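Local coordinates for protein mRNA interferase (Mycobacterium tuberculosis, PDB 6L2A) that probably acts as the toxin of a type II toxin-antitoxin system, an endoribonuclease of the PemK/MazF family that cuts RNA, at residues P29-S34 against I50-V55; L68-T74 against G100-E106. The protein carries 6 engineered substitutions. All coordinates share one frame; numbering follows the deposited sequence.

Contact 1: P29-S34 against I50-V55; sequences PAVVVS and ITVVPV
Val31 and Val55 meet through a single methyl each, CG2 to CG2 at 3.7 Å, across two antiparallel strands. In both residues that methyl stands anti to the carbonyl carbon, which swings it out beside the backbone N. Val53 shares a face of the sheet with Val31, and Val33, just past the strand end, folds its CG1 to 3.7 Å from CG2 of Val53, the two side chains crossing at about a right angle. Leu110 and Leu114 of helix 104-117 close over this side, and beta-branched valines suit it because they favour extended backbone and offer compact, purely apolar surface to a helix. The face bearing Ala30, Val32 and Val52 turns to strand 10-14 instead, Val32 touching Trp12 and Ala30 touching Val14. Ala30 pairs with Pro54, where the backbones approach closely and a methyl leaves room for the proline; its CB also meets CB of Val52 diagonally, at 3.7 Å.

These strands, 28-32 and 49-56, are central in the curled antiparallel sheet of the SH3-like PemK/MazF fold. Val31 and Val53 form the hydrogen-bonded pair, with Val31 N to Val53 O at 2.8 Å and Val53 N to Val31 O at 2.7 Å.

Beyond Val32 the chain bends, and Thr51 O takes two donors from the same face of its plane: Val33 N at 2.9 Å, almost straight at 177°, and the longer, more bent bond from Ser34 N. Ser34 then turns its hydroxyl back between its own N and carbonyl carbon (chi1 44°), so that OG accepts from Thr51 N at 3.2 Å. A small hydroxyl can thus stand in for a strand carbonyl; OG is also bonded to Asn39, while Thr51 OG1 is bonded to Ser89 and to His117 of the second subunit.

Contact 2: L68-T74 against G100-E106; sequences LLSATTT and GRVSAAE
Glu106 reaches from the first turn of its helix to Ser70, whose backbone N gives a hydrogen bond of 2.9 Å to OE2, on the syn side but 29° out of the carboxylate plane. The other oxygen, OE1, accepts from Ser103 N at 3.0 Å on its anti side, and Ser103 OG in turn accepts from Glu106 N. This reciprocal pair is a capping box, so one carboxylate both closes the helix start and ties it to Ser70, just past the end of strand 66-69. Glutamate suits the place because its chain, extended beyond CG, is long enough for both tasks.

Packing is tight beside the carboxylate. CD2 of Leu69 lies 3.8 Å from CG1 of Val102 and 3.9 Å from CD of Glu106, giving the buried glutamate apolar packing next to its polar bonds.

The outer side is looser and wetter. A water donates to both Leu68 O and Glu106 OE2, while the exposed Thr73 gives its hydroxyl hydrogen bond to Ser70 O and is merely near Glu106, OG1 to OE1 3.6 Å. Farther along, CA of Gly100 lies 3.2 Å from Thr74 O in a CH...O contact; a side chain here would run into that oxygen, so glycine suits the place. On the inner side Val102 and Thr74 touch Ile11 of strand 10-14, and Leu69 bonds through its backbone to Cys80 of strand 80-83.

Contact 1 closes before contact 2 opens along the chain, and strand 49-56 is followed directly by strand 66-69. Their centres lie about 13 Å apart, contact 1 near the middle of the molecule and contact 2 toward its margin. Both reach the same antiparallel sheet and share helix 104-117, whose start lies in contact 2 and whose later turns cover contact 1. They also touch directly: CD1 of Leu69 lies 3.8 Å from CG2 of Val55, and Val31 meets both Leu69 and Val102. One apolar core thus runs from the sheet centre to the capped helix start, while the end of contact 1 round Val33, Ser34 and Thr51 adjoins the second subunit.

Contact 1: P29-S34 against I50-V55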
ATOM      1  N   PRO A  29     -12.662   4.901   8.647  1.00 24.89           N
ATOM      2  CA  PRO A  29     -12.935   5.059   7.216  1.00 25.34           C
ATOM      3  C   PRO A  29     -11.654   4.969   6.401  1.00 23.99           C
ATOM      4  O   PRO A  29     -10.560   5.276   6.879  1.00 20.60           O
ATOM      5  CB  PRO A  29     -13.557   6.457   7.129  1.00 31.28           C
ATOM      6  CG  PRO A  29     -12.945   7.192   8.275  1.00 33.62           C
ATOM      7  CD  PRO A  29     -12.790   6.174   9.378  1.00 30.53           C
ATOM      8  N   ALA A  30     -11.803   4.535   5.153  1.00 20.08           N
ATOM      9  CA  ALA A  30     -10.659   4.388   4.264  1.00 15.00           C
ATOM     10  C   ALA A  30     -11.139   4.458   2.823  1.00 17.34           C
ATOM     11  O   ALA A  30     -12.295   4.151   2.526  1.00 17.22           O
ATOM     12  CB  ALA A  30      -9.913   3.072   4.519  1.00 15.61           C
ATOM     13  N   VAL A  31     -10.236   4.874   1.936  1.00 15.28           N
ATOM     14  CA  VAL A  31     -10.516   4.996   0.508  1.00 15.03           C
ATOM     15  C   VAL A  31      -9.984   3.761  -0.207  1.00 15.64           C
ATOM     16  O   VAL A  31      -8.811   3.405  -0.053  1.00 16.29           O
ATOM     17  CB  VAL A  31      -9.885   6.272  -0.079  1.00 10.77           C
ATOM     18  CG1 VAL A  31     -10.253   6.415  -1.555  1.00 14.02           C
ATOM     19  CG2 VAL A  31     -10.315   7.500   0.712  1.00 15.53           C
ATOM     20  N   VAL A  32     -10.841   3.116  -0.998  1.00 14.66           N
ATOM     21  CA  VAL A  32     -10.403   1.999  -1.830  1.00 16.67           C
ATOM     22  C   VAL A  32      -9.523   2.523  -2.956  1.00 15.64           C
ATOM     23  O   VAL A  32      -9.930   3.412  -3.715  1.00 14.50           O
ATOM     24  CB  VAL A  32     -11.614   1.239  -2.390  1.00 14.69           C
ATOM     25  CG1 VAL A  32     -11.148   0.108  -3.293  1.00 12.61           C
ATOM     26  CG2 VAL A  32     -12.496   0.715  -1.259  1.00 15.10           C
ATOM     27  N   VAL A  33      -8.315   1.967  -3.083  1.00 14.43           N
ATOM     28  CA  VAL A  33      -7.385   2.435  -4.109  1.00 14.42           C
ATOM     29  C   VAL A  33      -6.859   1.292  -4.971  1.00 15.69           C
ATOM     30  O   VAL A  33      -6.142   1.527  -5.952  1.00 16.71           O
ATOM     31  CB  VAL A  33      -6.218   3.225  -3.489  1.00 18.15           C
ATOM     32  CG1 VAL A  33      -6.732   4.489  -2.819  1.00 13.39           C
ATOM     33  CG2 VAL A  33      -5.439   2.362  -2.505  1.00 15.73           C
ATOM     34  N   SER A  34      -7.192   0.052  -4.625  1.00 15.43           N
ATOM     35  CA  SER A  34      -6.897  -1.040  -5.541  1.00 14.35           C
ATOM     36  C   SER A  34      -7.742  -0.888  -6.804  1.00 15.33           C
ATOM     37  O   SER A  34      -8.860  -0.370  -6.767  1.00 13.79           O
ATOM     38  CB  SER A  34      -7.150  -2.396  -4.877  1.00 17.56           C
ATOM     39  OG  SER A  34      -8.368  -2.413  -4.152  1.00 20.39           O
ATOM     40  N   ILE A  50      -8.272  -6.254  -0.712  1.00 19.66           N
ATOM     41  CA  ILE A  50      -8.506  -4.904  -1.209  1.00 24.65           C
ATOM     42  C   ILE A  50      -7.435  -4.015  -0.597  1.00 23.12           C
ATOM     43  O   ILE A  50      -6.968  -4.265   0.518  1.00 27.82           O
ATOM     44  CB  ILE A  50      -9.920  -4.394  -0.848  1.00 25.91           C
ATOM     45  CG1 ILE A  50     -10.970  -5.438  -1.226  1.00 32.48           C
ATOM     46  CG2 ILE A  50     -10.225  -3.069  -1.532  1.00 34.95           C
ATOM     47  CD1 ILE A  50     -11.071  -5.685  -2.714  1.00 27.01           C
ATOM     48  N   THR A  51      -7.028  -2.983  -1.328  1.00 16.33           N
ATOM     49  CA  THR A  51      -6.049  -2.030  -0.827  1.00 12.82           C
ATOM     50  C   THR A  51      -6.751  -0.712  -0.537  1.00 17.53           C
ATOM     51  O   THR A  51      -7.495  -0.205  -1.382  1.00 16.49           O
ATOM     52  CB  THR A  51      -4.908  -1.838  -1.826  1.00 18.30           C
ATOM     53  OG1 THR A  51      -4.250  -3.093  -2.034  1.00 17.50           O
ATOM     54  CG2 THR A  51      -3.907  -0.840  -1.289  1.00 22.35           C
ATOM     55  N   VAL A  52      -6.534  -0.176   0.666  1.00 14.54           N
ATOM     56  CA  VAL A  52      -7.243   1.007   1.129  1.00 13.60           C
ATOM     57  C   VAL A  52      -6.254   2.031   1.668  1.00 18.66           C
ATOM     58  O   VAL A  52      -5.136   1.706   2.071  1.00 16.78           O
ATOM     59  CB  VAL A  52      -8.295   0.673   2.211  1.00 14.74           C
ATOM     60  CG1 VAL A  52      -9.334  -0.298   1.665  1.00 14.25           C
ATOM     61  CG2 VAL A  52      -7.619   0.111   3.456  1.00 16.27           C
ATOM     62  N   VAL A  53      -6.698   3.282   1.677  1.00 15.61           N
ATOM     63  CA  VAL A  53      -5.951   4.398   2.252  1.00 13.82           C
ATOM     64  C   VAL A  53      -6.752   4.959   3.421  1.00 15.33           C
ATOM     65  O   VAL A  53      -7.851   5.495   3.215  1.00 18.46           O
ATOM     66  CB  VAL A  53      -5.663   5.471   1.191  1.00 15.08           C
ATOM     67  CG1 VAL A  53      -5.197   6.752   1.841  1.00 14.38           C
ATOM     68  CG2 VAL A  53      -4.619   4.964   0.206  1.00 14.93           C
ATOM     69  N   PRO A  54      -6.258   4.850   4.653  1.00 19.84           N
ATOM     70  CA  PRO A  54      -7.034   5.319   5.805  1.00 17.37           C
ATOM     71  C   PRO A  54      -7.236   6.824   5.784  1.00 18.21           C
ATOM     72  O   PRO A  54      -6.442   7.582   5.224  1.00 18.47           O
ATOM     73  CB  PRO A  54      -6.182   4.894   7.009  1.00 18.17           C
ATOM     74  CG  PRO A  54      -5.301   3.808   6.491  1.00 21.95           C
ATOM     75  CD  PRO A  54      -5.027   4.158   5.061  1.00 20.32           C
ATOM     76  N   VAL A  55      -8.320   7.248   6.425  1.00 18.20           N
ATOM     77  CA  VAL A  55      -8.756   8.635   6.441  1.00 18.95           C
ATOM     78  C   VAL A  55      -8.878   9.083   7.892  1.00 19.46           C
ATOM     79  O   VAL A  55      -9.346   8.322   8.745  1.00 27.86           O
ATOM     80  CB  VAL A  55     -10.092   8.785   5.682  1.00 24.82           C
ATOM     81  CG1 VAL A  55     -10.729  10.110   5.968  1.00 33.04           C
ATOM     82  CG2 VAL A  55      -9.864   8.628   4.188  1.00 23.46           C
TER

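Contact 2: L68-T74 against G100-E106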
ATOM      1  N   LEU A  68      -6.646  16.285   1.151  1.00 19.54           N
ATOM      2  CA  LEU A  68      -7.810  16.814   1.850  1.00 21.33           C
ATOM      3  C   LEU A  68      -9.091  16.367   1.153  1.00 24.01           C
ATOM      4  O   LEU A  68      -9.246  16.553  -0.059  1.00 21.29           O
ATOM      5  CB  LEU A  68      -7.737  18.340   1.902  1.00 23.62           C
ATOM      6  CG  LEU A  68      -8.945  19.110   2.447  1.00 26.21           C
ATOM      7  CD1 LEU A  68      -9.088  18.904   3.943  1.00 29.15           C
ATOM      8  CD2 LEU A  68      -8.826  20.588   2.115  1.00 45.42           C
ATOM      9  N   LEU A  69     -10.005  15.772   1.917  1.00 17.83           N
ATOM     10  CA  LEU A  69     -11.279  15.283   1.400  1.00 21.36           C
ATOM     11  C   LEU A  69     -12.407  16.127   1.981  1.00 27.48           C
ATOM     12  O   LEU A  69     -12.621  16.128   3.198  1.00 24.93           O
ATOM     13  CB  LEU A  69     -11.480  13.806   1.740  1.00 20.45           C
ATOM     14  CG  LEU A  69     -10.396  12.837   1.258  1.00 17.46           C
ATOM     15  CD1 LEU A  69     -10.692  11.417   1.719  1.00 22.99           C
ATOM     16  CD2 LEU A  69     -10.267  12.898  -0.257  1.00 14.49           C
ATOM     17  N   SER A  70     -13.127  16.833   1.114  1.00 24.52           N
ATOM     18  CA  SER A  70     -14.184  17.731   1.565  1.00 30.90           C
ATOM     19  C   SER A  70     -15.398  16.952   2.062  1.00 36.75           C
ATOM     20  O   SER A  70     -15.787  15.935   1.482  1.00 42.99           O
ATOM     21  CB  SER A  70     -14.599  18.673   0.434  1.00 38.66           C
ATOM     22  OG  SER A  70     -15.989  18.947   0.489  1.00 45.23           O
ATOM     23  N   ALA A  71     -16.009  17.452   3.141  1.00 40.61           N
ATOM     24  CA  ALA A  71     -17.176  16.788   3.715  1.00 43.17           C
ATOM     25  C   ALA A  71     -18.369  16.814   2.767  1.00 51.88           C
ATOM     26  O   ALA A  71     -19.183  15.883   2.769  1.00 49.12           O
ATOM     27  CB  ALA A  71     -17.545  17.438   5.048  1.00 35.86           C
ATOM     28  N   THR A  72     -18.483  17.858   1.944  1.00 53.76           N
ATOM     29  CA  THR A  72     -19.637  18.049   1.071  1.00 55.53           C
ATOM     30  C   THR A  72     -19.754  16.993  -0.027  1.00 54.01           C
ATOM     31  O   THR A  72     -20.707  17.057  -0.810  1.00 59.41           O
ATOM     32  CB  THR A  72     -19.584  19.444   0.440  1.00 43.14           C
ATOM     33  OG1 THR A  72     -18.522  19.496  -0.520  1.00 57.97           O
ATOM     34  CG2 THR A  72     -19.344  20.508   1.506  1.00 48.27           C
ATOM     35  N   THR A  73     -18.825  16.038  -0.114  1.00 60.04           N
ATOM     36  CA  THR A  73     -18.848  15.013  -1.154  1.00 49.99           C
ATOM     37  C   THR A  73     -18.665  13.594  -0.635  1.00 52.18           C
ATOM     38  O   THR A  73     -19.101  12.652  -1.308  1.00 41.18           O
ATOM     39  CB  THR A  73     -17.756  15.283  -2.206  1.00 56.63           C
ATOM     40  OG1 THR A  73     -16.463  15.251  -1.585  1.00 55.03           O
ATOM     41  CG2 THR A  73     -17.958  16.636  -2.871  1.00 52.56           C
ATOM     42  N   THR A  74     -18.064  13.406   0.538  1.00 48.18           N
ATOM     43  CA  THR A  74     -17.546  12.109   0.953  1.00 34.03           C
ATOM     44  C   THR A  74     -18.529  11.278   1.767  1.00 39.97           C
ATOM     45  O   THR A  74     -18.316  10.070   1.925  1.00 30.87           O
ATOM     46  CB  THR A  74     -16.273  12.306   1.778  1.00 32.72           C
ATOM     47  OG1 THR A  74     -16.555  13.179   2.877  1.00 30.65           O
ATOM     48  CG2 THR A  74     -15.181  12.916   0.921  1.00 26.65           C
ATOM     49  N   GLY A 100     -19.340   6.574   1.470  1.00 21.49           N
ATOM     50  CA  GLY A 100     -19.514   7.516   0.387  1.00 20.75           C
ATOM     51  C   GLY A 100     -18.455   7.354  -0.680  1.00 24.11           C
ATOM     52  O   GLY A 100     -18.007   6.238  -0.958  1.00 20.35           O
ATOM     53  N   ARG A 101     -18.034   8.466  -1.275  1.00 20.91           N
ATOM     54  CA  ARG A 101     -17.105   8.428  -2.392  1.00 18.68           C
ATOM     55  C   ARG A 101     -16.358   9.747  -2.459  1.00 26.48           C
ATOM     56  O   ARG A 101     -16.931  10.803  -2.177  1.00 26.56           O
ATOM     57  CB  ARG A 101     -17.853   8.177  -3.703  1.00 25.09           C
ATOM     58  CG  ARG A 101     -17.004   7.727  -4.865  1.00 44.13           C
ATOM     59  CD  ARG A 101     -17.827   7.806  -6.138  1.00 47.70           C
ATOM     60  NE  ARG A 101     -18.778   8.916  -6.077  1.00 48.81           N
ATOM     61  CZ  ARG A 101     -18.540  10.127  -6.573  1.00 52.21           C
ATOM     62  NH1 ARG A 101     -17.385  10.379  -7.174  1.00 40.61           N
ATOM     63  NH2 ARG A 101     -19.456  11.082  -6.474  1.00 49.32           N
ATOM     64  N   VAL A 102     -15.083   9.688  -2.829  1.00 21.87           N
ATOM     65  CA  VAL A 102     -14.349  10.909  -3.136  1.00 17.95           C
ATOM     66  C   VAL A 102     -14.659  11.313  -4.571  1.00 19.98           C
ATOM     67  O   VAL A 102     -14.996  10.475  -5.416  1.00 18.62           O
ATOM     68  CB  VAL A 102     -12.833  10.731  -2.911  1.00 19.39           C
ATOM     69  CG1 VAL A 102     -12.563  10.169  -1.520  1.00 15.57           C
ATOM     70  CG2 VAL A 102     -12.223   9.836  -3.986  1.00 17.47           C
ATOM     71  N   SER A 103     -14.566  12.610  -4.852  1.00 21.81           N
ATOM     72  CA  SER A 103     -14.796  13.073  -6.211  1.00 25.33           C
ATOM     73  C   SER A 103     -13.655  12.624  -7.120  1.00 26.14           C
ATOM     74  O   SER A 103     -12.585  12.209  -6.663  1.00 17.52           O
ATOM     75  CB  SER A 103     -14.930  14.596  -6.247  1.00 27.05           C
ATOM     76  OG  SER A 103     -13.691  15.219  -5.957  1.00 23.60           O
ATOM     77  N   ALA A 104     -13.893  12.708  -8.431  1.00 14.71           N
ATOM     78  CA  ALA A 104     -12.856  12.320  -9.379  1.00 21.27           C
ATOM     79  C   ALA A 104     -11.627  13.215  -9.267  1.00 15.29           C
ATOM     80  O   ALA A 104     -10.505  12.766  -9.528  1.00 16.43           O
ATOM     81  CB  ALA A 104     -13.409  12.341 -10.805  1.00 34.65           C
ATOM     82  N   ALA A 105     -11.813  14.480  -8.881  1.00 18.16           N
ATOM     83  CA  ALA A 105     -10.667  15.364  -8.691  1.00 22.87           C
ATOM     84  C   ALA A 105      -9.878  14.983  -7.445  1.00 19.30           C
ATOM     85  O   ALA A 105      -8.641  15.019  -7.449  1.00 16.00           O
ATOM     86  CB  ALA A 105     -11.133  16.818  -8.615  1.00 26.79           C
ATOM     87  N   GLU A 106     -10.574  14.619  -6.365  1.00 18.25           N
ATOM     88  CA  GLU A 106      -9.879  14.158  -5.169  1.00 19.91           C
ATOM     89  C   GLU A 106      -9.139  12.852  -5.434  1.00 19.96           C
ATOM     90  O   GLU A 106      -8.034  12.643  -4.921  1.00 15.57           O
ATOM     91  CB  GLU A 106     -10.871  13.999  -4.015  1.00 14.98           C
ATOM     92  CG  GLU A 106     -11.343  15.322  -3.418  1.00 18.77           C
ATOM     93  CD  GLU A 106     -12.560  15.161  -2.525  1.00 20.84           C
ATOM     94  OE1 GLU A 106     -13.253  14.128  -2.639  1.00 29.44           O
ATOM     95  OE2 GLU A 106     -12.823  16.065  -1.704  1.00 22.34           O
TER
HETATM   96  O   HOH W   1     -10.892  18.325  -1.394  1.00 33.10           O